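Prenyltransference for protein (Lavandula lanata, PDB 5HC8) probably catalyses the head-to-middle condensation of two dimethylallyl diphosphate molecules into lavandulyl diphosphate. Local coordinates at residues I49-Q54 with A226-A231; D91-V96 with E125-A130; I102-I107 with D119-A124; S111-Y116 with A139-G144. All coordinates share one frame; numbering follows the deposited sequence.

Contact 1 of 4, residues I49-Q54 with A226-A231; sequences ISRASQ and ADLLDA
R51 of helix 34-54 lays the aliphatic part of its side chain against two successive leucines of helix 225-237, L228 and L229. Its CG is anti to the backbone N (chi1 180°), which brings the chain out toward the neighbouring helix and sets CG 4.0 Å from CD2 of L228. Beyond CG the arginine bends twice, at chi2 and chi3, and crosses L229 at about a right angle. CD of R51 meets CD1 of L229 at 4.1 Å, and CD2 of L229 stands over the centre of the guanidinium, 4.1 Å above its plane. The opposite face of the same group has OE1 of Q54 above it, displaced toward the rim. The two helices pack side by side on one face of the parallel sheet of the undecaprenyl diphosphate synthase fold, where the axes of 49-54 and 226-231 approach to 10.1 Å and cross at -43°; L228 rests on I192 of strand 190-193, and I49 on L60 and I62 of strand 59-65. The polar end of R51 is held by a salt bridge from NE to OE2 of E225, at the start of the partner helix. Cutting R51 back to an alanine is likely to leave E225 without this charged mate and CD2 of L229 without the guanidinium it rests on. Nearer the sheet, L228 packs on A52: its CD2 lies 3.9 Å from the backbone N of A52 and 4.1 Å from A52 CB, a small residue that admits the leucine close to the helix backbone.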
loop_
_atom_site.group_PDB
_atom_site.type_symbol
_atom_site.label_atom_id
_atom_site.label_comp_id
_atom_site.label_asym_id
_atom_site.label_seq_id
_atom_site.Cartn_x
_atom_site.Cartn_y
_atom_site.Cartn_z
ATOM N N ILE A 49 -0.875 2.608 -23.803
ATOM C CA ILE A 49 0.175 1.602 -23.880
ATOM C C ILE A 49 1.216 2.038 -24.950
ATOM O O ILE A 49 2.414 1.978 -24.739
ATOM C CB ILE A 49 -0.421 0.244 -24.256
ATOM C CG1 ILE A 49 -1.283 -0.284 -23.115
ATOM C CG2 ILE A 49 0.668 -0.725 -24.640
ATOM C CD1 ILE A 49 -2.270 -1.393 -23.558
ATOM N N SER A 50 0.721 2.512 -26.090
ATOM C CA SER A 50 1.621 3.102 -27.127
ATOM C C SER A 50 2.493 4.161 -26.584
ATOM O O SER A 50 3.689 4.146 -26.850
ATOM C CB SER A 50 0.860 3.813 -28.214
ATOM O OG SER A 50 0.324 2.887 -29.040
ATOM N N ARG A 51 1.886 5.110 -25.874
ATOM C CA ARG A 51 2.623 6.223 -25.300
ATOM C C ARG A 51 3.700 5.751 -24.312
ATOM O O ARG A 51 4.850 6.192 -24.383
ATOM C CB ARG A 51 1.665 7.230 -24.713
ATOM C CG ARG A 51 2.296 8.443 -24.074
ATOM C CD ARG A 51 3.216 9.274 -24.985
ATOM N NE ARG A 51 2.365 10.055 -25.894
ATOM C CZ ARG A 51 2.799 11.133 -26.535
ATOM N NH1 ARG A 51 4.025 11.517 -26.363
ATOM N NH2 ARG A 51 2.002 11.779 -27.341
ATOM N N ALA A 52 3.349 4.809 -23.416
ATOM C CA ALA A 52 4.290 4.321 -22.423
ATOM C C ALA A 52 5.472 3.656 -23.145
ATOM O O ALA A 52 6.638 3.851 -22.767
ATOM C CB ALA A 52 3.613 3.317 -21.497
ATOM N N SER A 53 5.175 2.928 -24.223
ATOM C CA SER A 53 6.234 2.300 -25.037
ATOM C C SER A 53 7.233 3.311 -25.651
ATOM O O SER A 53 8.460 3.202 -25.465
ATOM C CB SER A 53 5.624 1.387 -26.105
ATOM O OG SER A 53 6.629 0.832 -26.937
ATOM N N GLN A 54 6.667 4.374 -26.216
ATOM C CA GLN A 54 7.443 5.448 -26.840
ATOM C C GLN A 54 8.286 6.088 -25.802
ATOM O O GLN A 54 9.410 6.504 -26.071
ATOM C CB GLN A 54 6.542 6.535 -27.391
ATOM C CG GLN A 54 5.680 6.175 -28.598
ATOM C CD GLN A 54 4.681 7.324 -28.895
ATOM O OE1 GLN A 54 5.031 8.527 -28.808
ATOM N NE2 GLN A 54 3.421 6.958 -29.177
ATOM N N ALA A 226 -1.965 12.645 -22.613
ATOM C CA ALA A 226 -1.454 13.834 -21.873
ATOM C C ALA A 226 -1.467 13.558 -20.328
ATOM O O ALA A 226 -0.636 14.080 -19.607
ATOM C CB ALA A 226 -2.248 15.106 -22.179
ATOM N N ASP A 227 -2.431 12.770 -19.854
ATOM C CA ASP A 227 -2.557 12.471 -18.409
ATOM C C ASP A 227 -1.467 11.540 -17.927
ATOM O O ASP A 227 -1.005 11.695 -16.796
ATOM C CB ASP A 227 -3.989 11.967 -18.098
ATOM C CG ASP A 227 -5.046 12.935 -18.628
ATOM O OD1 ASP A 227 -5.103 14.022 -18.069
ATOM O OD2 ASP A 227 -5.755 12.677 -19.629
ATOM N N LEU A 228 -1.019 10.645 -18.781
ATOM C CA LEU A 228 0.192 9.849 -18.554
ATOM C C LEU A 228 1.413 10.746 -18.464
ATOM O O LEU A 228 2.238 10.615 -17.574
ATOM C CB LEU A 228 0.352 8.740 -19.587
ATOM C CG LEU A 228 1.614 7.912 -19.397
ATOM C CD1 LEU A 228 1.630 7.253 -18.002
ATOM C CD2 LEU A 228 1.859 6.854 -20.478
ATOM N N LEU A 229 1.531 11.677 -19.403
ATOM C CA LEU A 229 2.592 12.631 -19.381
ATOM C C LEU A 229 2.612 13.497 -18.146
ATOM O O LEU A 229 3.669 13.787 -17.598
ATOM C CB LEU A 229 2.450 13.531 -20.630
ATOM C CG LEU A 229 3.221 13.226 -21.892
ATOM C CD1 LEU A 229 4.067 11.967 -22.041
ATOM C CD2 LEU A 229 2.439 13.548 -23.155
ATOM N N ASP A 230 1.444 13.879 -17.679
ATOM C CA ASP A 230 1.354 14.683 -16.497
ATOM C C ASP A 230 1.873 13.892 -15.261
ATOM O O ASP A 230 2.614 14.458 -14.398
ATOM C CB ASP A 230 -0.063 15.123 -16.276
ATOM C CG ASP A 230 -0.468 16.253 -17.176
ATOM O OD1 ASP A 230 0.400 16.894 -17.784
ATOM O OD2 ASP A 230 -1.668 16.515 -17.252
ATOM N N ALA A 231 1.486 12.611 -15.183
ATOM C CA ALA A 231 1.929 11.731 -14.070
ATOM C C ALA A 231 3.414 11.537 -14.147
ATOM O O ALA A 231 4.093 11.620 -13.101
ATOM C CB ALA A 231 1.179 10.410 -14.134
#

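Contact 2 of 4, residues D91-V96 with E125-A130; sequences DVKELV and EGLSQA
Helix 91-97 packs beside the C-terminal part of helix 115-128, the crossover helix of a beta-alpha-beta unit, with V96 on one side meeting L127 and S128 on the other. The backbones come near each other here, the CA atoms of V96 and S128 being 5.7 Å apart. Each branch of the valine has its own partner. CG1 lies 3.7 Å from CB of S128, and CG2 is turned to L127, whose CD2 it approaches to 3.3 Å, tighter than usual for two methyl groups. A chi1 of -167° sets CG of L127 beside its carbonyl carbon, and the side chain reaches out from its helix and over the backbone of the other, where CD2 is also 4.1 Å from CA of K93. The lysine adds only the root of its side chain, CG at 4.3 Å from CD2 of L127, before the rest leads away. Both helices lie on the side of the sheet faced by F104 of the edge strand 103-107, and V92 and V96 both rest on that phenylalanine. S128 divides its roles: its CB belongs to the apolar contact, while OG hydrogen-bonds to O of A124 one turn back and to N of F104. With chi1 at 61° the hydroxyl sits between the backbone N and the carbonyl carbon, leaving the methylene to V96. E125 likewise ties the helix to the strand, its OE1 hydrogen-bonded to N of A106.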
loop_
_atom_site.group_PDB
_atom_site.type_symbol
_atom_site.label_atom_id
_atom_site.label_comp_id
_atom_site.label_asym_id
_atom_site.label_seq_id
_atom_site.Cartn_x
_atom_site.Cartn_y
_atom_site.Cartn_z
ATOM N N ASP A 91 -7.210 -4.681 -30.283
ATOM C CA ASP A 91 -6.191 -3.712 -29.868
ATOM C C ASP A 91 -4.913 -4.393 -29.457
ATOM O O ASP A 91 -3.838 -4.005 -29.887
ATOM C CB ASP A 91 -6.724 -2.867 -28.712
ATOM C CG ASP A 91 -7.860 -1.999 -29.127
ATOM O OD1 ASP A 91 -8.166 -1.992 -30.350
ATOM O OD2 ASP A 91 -8.429 -1.289 -28.267
ATOM N N VAL A 92 -5.002 -5.416 -28.630
ATOM C CA VAL A 92 -3.786 -6.039 -28.187
ATOM C C VAL A 92 -3.088 -6.799 -29.300
ATOM O O VAL A 92 -1.846 -6.804 -29.365
ATOM C CB VAL A 92 -3.986 -6.975 -26.993
ATOM C CG1 VAL A 92 -2.724 -7.753 -26.714
ATOM C CG2 VAL A 92 -4.344 -6.155 -25.782
ATOM N N LYS A 93 -3.875 -7.439 -30.157
ATOM C CA LYS A 93 -3.290 -8.127 -31.321
ATOM C C LYS A 93 -2.509 -7.085 -32.178
ATOM O O LYS A 93 -1.358 -7.324 -32.573
ATOM C CB LYS A 93 -4.398 -8.834 -32.122
ATOM C CG LYS A 93 -4.029 -9.149 -33.571
ATOM C CD LYS A 93 -5.170 -9.852 -34.296
ATOM C CE LYS A 93 -4.651 -10.632 -35.505
ATOM N NZ LYS A 93 -5.620 -10.592 -36.634
ATOM N N GLU A 94 -3.098 -5.924 -32.410
ATOM C CA GLU A 94 -2.376 -4.828 -33.111
ATOM C C GLU A 94 -1.082 -4.359 -32.424
ATOM O O GLU A 94 -0.065 -4.158 -33.070
ATOM C CB GLU A 94 -3.308 -3.624 -33.292
ATOM C CG GLU A 94 -2.987 -2.764 -34.514
ATOM C CD GLU A 94 -3.190 -3.513 -35.850
ATOM O OE1 GLU A 94 -2.918 -2.921 -36.924
ATOM O OE2 GLU A 94 -3.630 -4.697 -35.842
ATOM N N LEU A 95 -1.117 -4.181 -31.102
ATOM C CA LEU A 95 0.052 -3.750 -30.375
ATOM C C LEU A 95 1.247 -4.745 -30.389
ATOM O O LEU A 95 2.418 -4.336 -30.476
ATOM C CB LEU A 95 -0.350 -3.455 -28.912
ATOM C CG LEU A 95 -1.251 -2.221 -28.718
ATOM C CD1 LEU A 95 -2.104 -2.308 -27.449
ATOM C CD2 LEU A 95 -0.327 -1.027 -28.703
ATOM N N VAL A 96 0.970 -6.028 -30.238
ATOM C CA VAL A 96 2.033 -6.997 -30.125
ATOM C C VAL A 96 2.621 -7.310 -31.524
ATOM O O VAL A 96 3.805 -7.687 -31.625
ATOM C CB VAL A 96 1.593 -8.270 -29.381
ATOM C CG1 VAL A 96 0.967 -7.935 -28.047
ATOM C CG2 VAL A 96 0.613 -9.099 -30.173
ATOM N N GLU A 125 -1.033 -13.827 -25.229
ATOM C CA GLU A 125 0.195 -14.107 -24.576
ATOM C C GLU A 125 1.085 -14.926 -25.546
ATOM O O GLU A 125 2.282 -14.640 -25.732
ATOM C CB GLU A 125 -0.071 -14.904 -23.278
ATOM C CG GLU A 125 -0.709 -14.050 -22.133
ATOM C CD GLU A 125 -0.768 -14.770 -20.797
ATOM O OE1 GLU A 125 -0.713 -14.146 -19.688
ATOM O OE2 GLU A 125 -0.939 -16.000 -20.849
ATOM N N GLY A 126 0.483 -15.950 -26.154
ATOM C CA GLY A 126 1.188 -16.786 -27.144
ATOM C C GLY A 126 1.720 -16.016 -28.338
ATOM O O GLY A 126 2.874 -16.171 -28.700
ATOM N N LEU A 127 0.884 -15.142 -28.891
ATOM C CA LEU A 127 1.253 -14.255 -29.996
ATOM C C LEU A 127 2.433 -13.325 -29.674
ATOM O O LEU A 127 3.175 -12.899 -30.568
ATOM C CB LEU A 127 0.028 -13.436 -30.395
ATOM C CG LEU A 127 0.031 -12.649 -31.685
ATOM C CD1 LEU A 127 -0.198 -13.639 -32.824
ATOM C CD2 LEU A 127 -1.023 -11.535 -31.708
ATOM N N SER A 128 2.650 -13.033 -28.394
ATOM C CA SER A 128 3.655 -12.029 -28.020
ATOM C C SER A 128 4.800 -12.659 -27.254
ATOM O O SER A 128 5.726 -11.983 -26.790
ATOM C CB SER A 128 2.969 -10.914 -27.205
ATOM O OG SER A 128 2.405 -11.421 -26.013
ATOM N N GLN A 129 4.763 -13.975 -27.138
ATOM C CA GLN A 129 5.697 -14.663 -26.307
ATOM C C GLN A 129 7.148 -14.328 -26.647
ATOM O O GLN A 129 7.991 -14.224 -25.745
ATOM C CB GLN A 129 5.488 -16.180 -26.405
ATOM C CG GLN A 129 6.520 -16.927 -25.569
ATOM C CD GLN A 129 5.998 -18.216 -24.977
ATOM O OE1 GLN A 129 5.280 -18.962 -25.635
ATOM N NE2 GLN A 129 6.373 -18.491 -23.725
ATOM N N ALA A 130 7.463 -14.184 -27.931
ATOM C CA ALA A 130 8.864 -13.924 -28.318
ATOM C C ALA A 130 9.229 -12.417 -28.440
ATOM O O ALA A 130 10.366 -12.078 -28.774
ATOM C CB ALA A 130 9.182 -14.656 -29.622
#

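Contact 3 of 4, residues I102-I107 with D119-A124; sequences IQFSAI and DAISYA
Strand 103-107 and helical segment 119-124 run roughly antiparallel, at 148° with their axes 8.1 Å apart, and F104 and A106 face the helix at the levels of A124 and I121. The strand and helix 115-128, to which 119-124 belongs, are the first strand and the connecting helix of a beta-alpha-beta unit that is completed by strand 135-140, so the helix lies over the edge of the parallel sheet. F104 has the largest share of the contact. Its chi1 of 172° swings the ring away from the backbone N, beside the carbonyl carbon, and sends it along the gap between strand and helix, past A124 and toward I121. CD2 of F104 lies 3.6 Å from CB of A124 and CE2 is 4.0 Å from the same methyl, which approaches the ring obliquely. Farther along, the ring's edge comes to the helix backbone: O of I121 lies near the ring plane, 4.1 Å from CE2. The ring is enclosed by more than this helix, with L88 of helix 74-89 and L138 of the next strand also touching it. A serine in place of F104 would probably open a gap among A124, L88 and L138 in the buried layer between strand and helix. Two residues on, the packing is by small and branched groups instead. I121 turns both its branches to CB of A106: CD1 of I121 lies 4.1 Å from that methyl, and CG2, anti to the backbone N, presses on it at 3.7 Å.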
loop_
_atom_site.group_PDB
_atom_site.type_symbol
_atom_site.label_atom_id
_atom_site.label_comp_id
_atom_site.label_asym_id
_atom_site.label_seq_id
_atom_site.Cartn_x
_atom_site.Cartn_y
_atom_site.Cartn_z
ATOM N N ILE A 102 5.150 -5.298 -28.435
ATOM C CA ILE A 102 4.784 -5.397 -27.028
ATOM C C ILE A 102 4.647 -6.820 -26.566
ATOM O O ILE A 102 4.124 -7.643 -27.273
ATOM C CB ILE A 102 3.507 -4.602 -26.802
ATOM C CG1 ILE A 102 3.929 -3.133 -26.823
ATOM C CG2 ILE A 102 2.821 -4.985 -25.486
ATOM C CD1 ILE A 102 2.966 -2.388 -27.668
ATOM N N GLN A 103 5.145 -7.096 -25.375
ATOM C CA GLN A 103 4.940 -8.364 -24.761
ATOM C C GLN A 103 3.736 -8.274 -23.833
ATOM O O GLN A 103 3.715 -7.375 -22.974
ATOM C CB GLN A 103 6.141 -8.748 -23.966
ATOM C CG GLN A 103 7.430 -8.748 -24.757
ATOM C CD GLN A 103 8.640 -8.992 -23.857
ATOM O OE1 GLN A 103 8.837 -10.104 -23.384
ATOM N NE2 GLN A 103 9.437 -7.940 -23.595
ATOM N N PHE A 104 2.762 -9.199 -24.001
ATOM C CA PHE A 104 1.507 -9.180 -23.274
ATOM C C PHE A 104 1.427 -10.302 -22.256
ATOM O O PHE A 104 1.756 -11.421 -22.553
ATOM C CB PHE A 104 0.285 -9.233 -24.182
ATOM C CG PHE A 104 -0.974 -9.408 -23.388
ATOM C CD1 PHE A 104 -1.582 -8.320 -22.803
ATOM C CD2 PHE A 104 -1.480 -10.675 -23.132
ATOM C CE1 PHE A 104 -2.705 -8.459 -22.020
ATOM C CE2 PHE A 104 -2.588 -10.835 -22.336
ATOM C CZ PHE A 104 -3.205 -9.721 -21.769
ATOM N N SER A 105 1.096 -9.984 -21.002
ATOM C CA SER A 105 0.775 -10.974 -19.998
ATOM C C SER A 105 -0.466 -10.541 -19.249
ATOM O O SER A 105 -0.768 -9.364 -19.207
ATOM C CB SER A 105 1.850 -11.144 -18.970
ATOM O OG SER A 105 3.100 -11.433 -19.492
ATOM N N ALA A 106 -1.187 -11.503 -18.683
ATOM C CA ALA A 106 -2.245 -11.198 -17.755
ATOM C C ALA A 106 -1.866 -11.828 -16.435
ATOM O O ALA A 106 -1.199 -12.938 -16.376
ATOM C CB ALA A 106 -3.641 -11.651 -18.240
ATOM N N ILE A 107 -2.182 -11.084 -15.362
ATOM C CA ILE A 107 -2.022 -11.606 -13.998
ATOM C C ILE A 107 -3.364 -11.575 -13.273
ATOM O O ILE A 107 -4.203 -10.718 -13.545
ATOM C CB ILE A 107 -0.934 -10.915 -13.179
ATOM C CG1 ILE A 107 -1.281 -9.445 -12.887
ATOM C CG2 ILE A 107 0.412 -11.080 -13.889
ATOM C CD1 ILE A 107 -0.247 -8.794 -11.966
ATOM N N ASP A 119 -9.207 -17.721 -22.994
ATOM C CA ASP A 119 -8.684 -18.125 -24.291
ATOM C C ASP A 119 -8.110 -16.922 -24.991
ATOM O O ASP A 119 -7.046 -17.000 -25.662
ATOM C CB ASP A 119 -9.824 -18.704 -25.176
ATOM C CG ASP A 119 -10.292 -20.099 -24.723
ATOM O OD1 ASP A 119 -9.539 -20.790 -23.977
ATOM O OD2 ASP A 119 -11.415 -20.492 -25.151
ATOM N N ALA A 120 -8.813 -15.796 -24.866
ATOM C CA ALA A 120 -8.304 -14.559 -25.463
ATOM C C ALA A 120 -6.946 -14.085 -24.871
ATOM O O ALA A 120 -6.045 -13.609 -25.597
ATOM C CB ALA A 120 -9.355 -13.474 -25.371
ATOM N N ILE A 121 -6.819 -14.247 -23.565
ATOM C CA ILE A 121 -5.573 -14.024 -22.838
ATOM C C ILE A 121 -4.504 -14.989 -23.381
ATOM O O ILE A 121 -3.458 -14.544 -23.817
ATOM C CB ILE A 121 -5.773 -14.227 -21.295
ATOM C CG1 ILE A 121 -6.584 -13.057 -20.687
ATOM C CG2 ILE A 121 -4.450 -14.346 -20.575
ATOM C CD1 ILE A 121 -7.174 -13.354 -19.332
ATOM N N SER A 122 -4.782 -16.296 -23.377
ATOM C CA SER A 122 -3.835 -17.277 -23.947
ATOM C C SER A 122 -3.371 -16.922 -25.320
ATOM O O SER A 122 -2.194 -17.028 -25.632
ATOM C CB SER A 122 -4.458 -18.678 -24.006
ATOM O OG SER A 122 -4.297 -19.288 -22.728
ATOM N N TYR A 123 -4.286 -16.461 -26.145
ATOM C CA TYR A 123 -3.933 -16.150 -27.518
ATOM C C TYR A 123 -2.943 -14.995 -27.529
ATOM O O TYR A 123 -1.826 -15.108 -28.084
ATOM C CB TYR A 123 -5.197 -15.835 -28.351
ATOM C CG TYR A 123 -4.953 -15.133 -29.689
ATOM C CD1 TYR A 123 -4.238 -15.770 -30.715
ATOM C CD2 TYR A 123 -5.475 -13.845 -29.940
ATOM C CE1 TYR A 123 -4.034 -15.143 -31.929
ATOM C CE2 TYR A 123 -5.277 -13.193 -31.167
ATOM C CZ TYR A 123 -4.548 -13.834 -32.162
ATOM O OH TYR A 123 -4.334 -13.204 -33.396
ATOM N N ALA A 124 -3.312 -13.893 -26.871
ATOM C CA ALA A 124 -2.451 -12.714 -26.863
ATOM C C ALA A 124 -1.094 -12.944 -26.203
ATOM O O ALA A 124 -0.106 -12.324 -26.575
ATOM C CB ALA A 124 -3.169 -11.498 -26.245
#

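Contact 4 of 4, residues S111-Y116 with A139-G144; sequences SRLPEY and AVAYGG
L113 reaches from the loop ahead of helix 115-128 to V140 and A141, near the C-terminal end of strand 135-140. Its CB points toward V140 and A141, and from there the torsion places CG anti to the carbonyl carbon and beside the backbone N (chi1 -52°). At CG the side chain forks, and the two methyl groups take different partners. CD1 meets CG1 of V140 at 4.0 Å, the leucine and valine side chains passing each other at a slant. CD2 lies 4.1 Å from CB of A141 and 4.3 Å from CG2 of V140, so this branch fits between the two residues. V140 serves both branches because its chi1 of 65° puts CG1 between the backbone N and the carbonyl carbon, the crowded position, with CG2 anti to the backbone N. A141 is in a left-handed backbone conformation, unusual for a residue with a CB, and the bend it makes turns that CB toward L113. M81 of helix 74-89 also packs on L113, and F70 touches A141 while making a cation-pi contact with R112. In the loop before the helix, O of L113 accepts a hydrogen bond from NE2 of Q118, and P114 occupies the N-cap position. The side chain of V140 is about 8 Å from the bound 2-methylbuta-1,3-diene and is not among the residues lining that pocket. The contact thus joins the strand-to-helix loop to the C-terminal end of the second strand in a beta-alpha-beta crossover.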
loop_
_atom_site.group_PDB
_atom_site.type_symbol
_atom_site.label_atom_id
_atom_site.label_comp_id
_atom_site.label_asym_id
_atom_site.label_seq_id
_atom_site.Cartn_x
_atom_site.Cartn_y
_atom_site.Cartn_z
ATOM N N SER A 111 -8.726 -18.386 -13.484
ATOM C CA SER A 111 -9.768 -19.411 -13.370
ATOM C C SER A 111 -11.114 -18.869 -13.070
ATOM O O SER A 111 -12.101 -19.465 -13.428
ATOM C CB SER A 111 -9.361 -20.356 -12.257
ATOM O OG SER A 111 -8.426 -21.226 -12.847
ATOM N N ARG A 112 -11.197 -17.741 -12.398
ATOM C CA ARG A 112 -12.496 -17.103 -12.208
ATOM C C ARG A 112 -13.044 -16.471 -13.458
ATOM O O ARG A 112 -14.146 -15.982 -13.441
ATOM C CB ARG A 112 -12.407 -16.009 -11.148
ATOM C CG ARG A 112 -11.944 -16.531 -9.796
ATOM C CD ARG A 112 -12.177 -15.491 -8.696
ATOM N NE ARG A 112 -13.609 -15.151 -8.573
ATOM C CZ ARG A 112 -14.128 -14.358 -7.636
ATOM N NH1 ARG A 112 -13.353 -13.797 -6.703
ATOM N NH2 ARG A 112 -15.434 -14.138 -7.631
ATOM N N LEU A 113 -12.300 -16.388 -14.539
ATOM C CA LEU A 113 -12.852 -15.683 -15.689
ATOM C C LEU A 113 -13.605 -16.646 -16.632
ATOM O O LEU A 113 -13.339 -17.830 -16.608
ATOM C CB LEU A 113 -11.739 -15.014 -16.476
ATOM C CG LEU A 113 -10.827 -14.129 -15.603
ATOM C CD1 LEU A 113 -9.620 -13.761 -16.440
ATOM C CD2 LEU A 113 -11.626 -12.909 -15.115
ATOM N N PRO A 114 -14.508 -16.120 -17.467
ATOM C CA PRO A 114 -15.106 -16.920 -18.540
ATOM C C PRO A 114 -14.063 -17.558 -19.454
ATOM O O PRO A 114 -13.042 -16.915 -19.858
ATOM C CB PRO A 114 -15.914 -15.909 -19.350
ATOM C CG PRO A 114 -16.012 -14.673 -18.542
ATOM C CD PRO A 114 -15.044 -14.758 -17.399
ATOM N N GLU A 115 -14.348 -18.797 -19.855
ATOM C CA GLU A 115 -13.409 -19.540 -20.663
ATOM C C GLU A 115 -12.998 -18.747 -21.881
ATOM O O GLU A 115 -11.856 -18.830 -22.291
ATOM C CB GLU A 115 -13.985 -20.888 -21.128
ATOM C CG GLU A 115 -14.235 -21.886 -20.009
ATOM C CD GLU A 115 -12.990 -22.639 -19.585
ATOM O OE1 GLU A 115 -11.919 -22.459 -20.206
ATOM O OE2 GLU A 115 -13.090 -23.433 -18.623
ATOM N N TYR A 116 -13.918 -18.022 -22.489
ATOM C CA TYR A 116 -13.572 -17.264 -23.651
ATOM C C TYR A 116 -12.512 -16.177 -23.402
ATOM O O TYR A 116 -11.786 -15.759 -24.331
ATOM C CB TYR A 116 -14.814 -16.593 -24.263
ATOM C CG TYR A 116 -15.523 -15.526 -23.449
ATOM C CD1 TYR A 116 -15.054 -14.201 -23.407
ATOM C CD2 TYR A 116 -16.697 -15.822 -22.759
ATOM C CE1 TYR A 116 -15.730 -13.215 -22.685
ATOM C CE2 TYR A 116 -17.367 -14.859 -22.033
ATOM C CZ TYR A 116 -16.885 -13.552 -21.994
ATOM O OH TYR A 116 -17.570 -12.627 -21.239
ATOM N N ALA A 139 -3.937 -6.818 -15.381
ATOM C CA ALA A 139 -4.288 -7.425 -14.095
ATOM C C ALA A 139 -5.804 -7.530 -13.978
ATOM O O ALA A 139 -6.516 -6.542 -13.882
ATOM C CB ALA A 139 -3.683 -6.604 -12.938
ATOM N N VAL A 140 -6.281 -8.766 -13.973
ATOM C CA VAL A 140 -7.674 -9.087 -14.056
ATOM C C VAL A 140 -8.010 -10.249 -13.092
ATOM O O VAL A 140 -7.289 -11.264 -13.012
ATOM C CB VAL A 140 -8.024 -9.293 -15.553
ATOM C CG1 VAL A 140 -7.294 -10.498 -16.105
ATOM C CG2 VAL A 140 -9.485 -9.288 -15.773
ATOM N N ALA A 141 -9.047 -10.026 -12.265
ATOM C CA ALA A 141 -9.314 -10.845 -11.116
ATOM C C ALA A 141 -8.083 -10.912 -10.247
ATOM O O ALA A 141 -7.733 -11.954 -9.764
ATOM C CB ALA A 141 -9.770 -12.276 -11.523
ATOM N N TYR A 142 -7.411 -9.773 -10.092
ATOM C CA TYR A 142 -6.146 -9.604 -9.325
ATOM C C TYR A 142 -6.469 -8.773 -8.101
ATOM O O TYR A 142 -7.087 -7.659 -8.227
ATOM C CB TYR A 142 -5.068 -8.822 -10.142
ATOM C CG TYR A 142 -3.882 -8.622 -9.251
ATOM C CD1 TYR A 142 -2.953 -9.660 -9.063
ATOM C CD2 TYR A 142 -3.818 -7.523 -8.442
ATOM C CE1 TYR A 142 -1.942 -9.547 -8.149
ATOM C CE2 TYR A 142 -2.839 -7.386 -7.484
ATOM C CZ TYR A 142 -1.854 -8.385 -7.399
ATOM O OH TYR A 142 -0.950 -8.273 -6.397
ATOM N N GLY A 143 -6.144 -9.302 -6.928
ATOM C CA GLY A 143 -6.200 -8.518 -5.701
ATOM C C GLY A 143 -4.915 -8.669 -4.925
ATOM O O GLY A 143 -4.298 -9.736 -4.968
ATOM N N GLY A 144 -4.441 -7.610 -4.268
ATOM C CA GLY A 144 -3.157 -7.647 -3.573
ATOM C C GLY A 144 -3.094 -8.590 -2.369
ATOM O O GLY A 144 -2.110 -9.271 -2.175
#

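In the fold
Contacts 3 and 4 are buried and belong to one beta-alpha-beta unit: contact 3 lays the connecting helix on the edge strand, contact 4 ties the loop before that helix to the end of the neighbouring strand. They touch through I121 and L113, and I107 O and V140 N are hydrogen-bonded between the strands. Contact 2 uses the other end of helix 115-128 and is only partly buried, combining methyl packing with polar side chains that bond to the strand of contact 3. Contact 1, also partly buried, pairs two other helices and is the one in which a guanidinium packs across the contact. It meets contact 2 by packing through I49 and S50, and contact 3 through I49, but is remote from contact 4.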